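Local coordinates for endonuclease and methylase LlaGI (Lactococcus lactis, PDB 5FFJ), which recognises a specific DNA sequence as a Type ISP restriction-modification enzyme and probably combines methyltransferase and helicase-like ATPase activities, the crystallised form lacking its nuclease, at residues I1141-Y1146 with S1197-D1202. Residues are numbered along the deposited sequence; the frame is centred on the assembly and turned at random.
Sequences IMLAMY and SEYLSD
Met1142 opens the contact: its thioether chain, bent at chi3 (-69°), brings CE against Leu1200 CD1 at 3.9 Å, the two side chains crossing at about a right angle. Leu1143 runs alongside Tyr1199, pointing the same way, its CB 3.6 Å from Tyr1199 CD2. Ala1144 CB meets Leu1200 CD2 at 3.8 Å. At Met1145 the backbones join in parallel: Met1145 N donates to Leu1200 O (2.5 Å), and Asp1202 N donates to Met1145 O (2.7 Å) almost straight, at 172°. Met1145 CG rests on Ser1197 OG, which turns back to bond Tyr1199 O at 2.9 Å from above the carbonyl plane. An alanine in place of Ser1197 would remove that bond and would probably leave the turn into Tyr1199 less firmly held. Tyr1146 CE1 lies 3.9 Å from Asp1202 OD2, planes 30° apart; Arg1147 and His1204 N probably fix the carboxylate. Asp1066 bonds the Tyr1146 hydroxyl, and the residue packs on a DNA sugar, consistent with DNA binding. Within the specificity domain, short, weakly bonded 1200-1201 links the small mixed sheet of 1141-1147 to the antiparallel sheet of 1180-1184 and 1194-1197; Ser1201's backbone bonds Ile1061, and Ile1141 packs on helix 1074-1096.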
# COMPACT_ATOMS: atom_id res chain seq x y z
N ILE A 1141 23.65 -25.94 9.25
CA ILE A 1141 23.56 -25.56 7.84
C ILE A 1141 23.64 -26.80 6.95
O ILE A 1141 24.62 -27.53 6.98
CB ILE A 1141 24.68 -24.57 7.46
CG1 ILE A 1141 24.57 -23.31 8.32
CG2 ILE A 1141 24.58 -24.22 5.97
CD1 ILE A 1141 25.65 -22.28 8.06
N MET A 1142 22.58 -27.02 6.17
CA MET A 1142 22.47 -28.22 5.35
C MET A 1142 21.86 -27.92 3.98
O MET A 1142 21.43 -26.80 3.71
CB MET A 1142 21.62 -29.27 6.07
CG MET A 1142 20.28 -28.76 6.57
SD MET A 1142 19.43 -29.99 7.57
CE MET A 1142 19.01 -31.21 6.33
N LEU A 1143 21.84 -28.94 3.13
CA LEU A 1143 21.27 -28.82 1.80
C LEU A 1143 19.79 -29.16 1.82
O LEU A 1143 19.35 -30.03 2.57
CB LEU A 1143 22.00 -29.73 0.82
CG LEU A 1143 23.37 -29.25 0.35
CD1 LEU A 1143 24.16 -30.40 -0.23
CD2 LEU A 1143 23.21 -28.13 -0.67
N ALA A 1144 19.03 -28.47 0.98
CA ALA A 1144 17.59 -28.70 0.89
C ALA A 1144 17.06 -28.29 -0.48
O ALA A 1144 17.61 -27.41 -1.13
CB ALA A 1144 16.87 -27.92 1.99
N MET A 1145 15.99 -28.96 -0.91
CA MET A 1145 15.27 -28.55 -2.11
C MET A 1145 14.38 -27.35 -1.82
O MET A 1145 13.35 -27.48 -1.15
CB MET A 1145 14.41 -29.70 -2.64
CG MET A 1145 15.11 -30.61 -3.64
SD MET A 1145 15.60 -29.74 -5.14
CE MET A 1145 16.27 -31.08 -6.11
N TYR A 1146 14.79 -26.19 -2.31
CA TYR A 1146 14.02 -24.97 -2.13
C TYR A 1146 12.92 -24.88 -3.18
O TYR A 1146 11.78 -24.51 -2.88
CB TYR A 1146 14.94 -23.76 -2.19
CG TYR A 1146 14.27 -22.45 -1.86
CD1 TYR A 1146 13.80 -22.19 -0.57
CD2 TYR A 1146 14.11 -21.46 -2.82
CE1 TYR A 1146 13.19 -21.00 -0.26
CE2 TYR A 1146 13.50 -20.26 -2.52
CZ TYR A 1146 13.04 -20.04 -1.24
OH TYR A 1146 12.43 -18.84 -0.94
N SER A 1197 12.71 -36.11 -4.08
CA SER A 1197 13.87 -35.38 -3.60
C SER A 1197 14.74 -36.24 -2.70
O SER A 1197 14.24 -37.08 -1.95
CB SER A 1197 13.44 -34.12 -2.86
OG SER A 1197 14.56 -33.47 -2.28
N GLU A 1198 16.05 -36.02 -2.79
CA GLU A 1198 17.02 -36.73 -1.97
C GLU A 1198 17.35 -35.92 -0.72
O GLU A 1198 18.09 -36.38 0.16
CB GLU A 1198 18.29 -36.98 -2.79
CG GLU A 1198 19.17 -38.09 -2.27
CD GLU A 1198 20.39 -38.31 -3.15
OE1 GLU A 1198 20.56 -37.56 -4.13
OE2 GLU A 1198 21.17 -39.24 -2.85
N TYR A 1199 16.78 -34.72 -0.64
CA TYR A 1199 17.10 -33.77 0.43
C TYR A 1199 15.84 -33.24 1.11
O TYR A 1199 14.73 -33.49 0.66
CB TYR A 1199 17.91 -32.60 -0.14
CG TYR A 1199 19.22 -33.00 -0.78
CD1 TYR A 1199 19.24 -33.57 -2.05
CD2 TYR A 1199 20.42 -32.81 -0.12
CE1 TYR A 1199 20.44 -33.93 -2.64
CE2 TYR A 1199 21.62 -33.17 -0.71
CZ TYR A 1199 21.62 -33.73 -1.97
OH TYR A 1199 22.81 -34.09 -2.56
N LEU A 1200 16.05 -32.50 2.19
CA LEU A 1200 14.97 -31.78 2.86
C LEU A 1200 14.30 -30.85 1.85
O LEU A 1200 14.97 -30.26 1.01
CB LEU A 1200 15.53 -31.00 4.05
CG LEU A 1200 14.55 -30.32 5.00
CD1 LEU A 1200 15.18 -30.25 6.38
CD2 LEU A 1200 14.18 -28.93 4.52
N SER A 1201 12.97 -30.73 1.94
CA SER A 1201 12.21 -29.98 0.94
C SER A 1201 11.42 -28.82 1.54
O SER A 1201 10.77 -28.97 2.57
CB SER A 1201 11.26 -30.92 0.19
OG SER A 1201 11.98 -31.87 -0.57
N ASP A 1202 11.50 -27.67 0.87
CA ASP A 1202 10.71 -26.51 1.27
C ASP A 1202 9.25 -26.80 1.03
O ASP A 1202 8.90 -27.79 0.39
CB ASP A 1202 11.14 -25.26 0.49
CG ASP A 1202 10.64 -23.97 1.13
OD1 ASP A 1202 10.91 -23.76 2.33
OD2 ASP A 1202 9.98 -23.17 0.43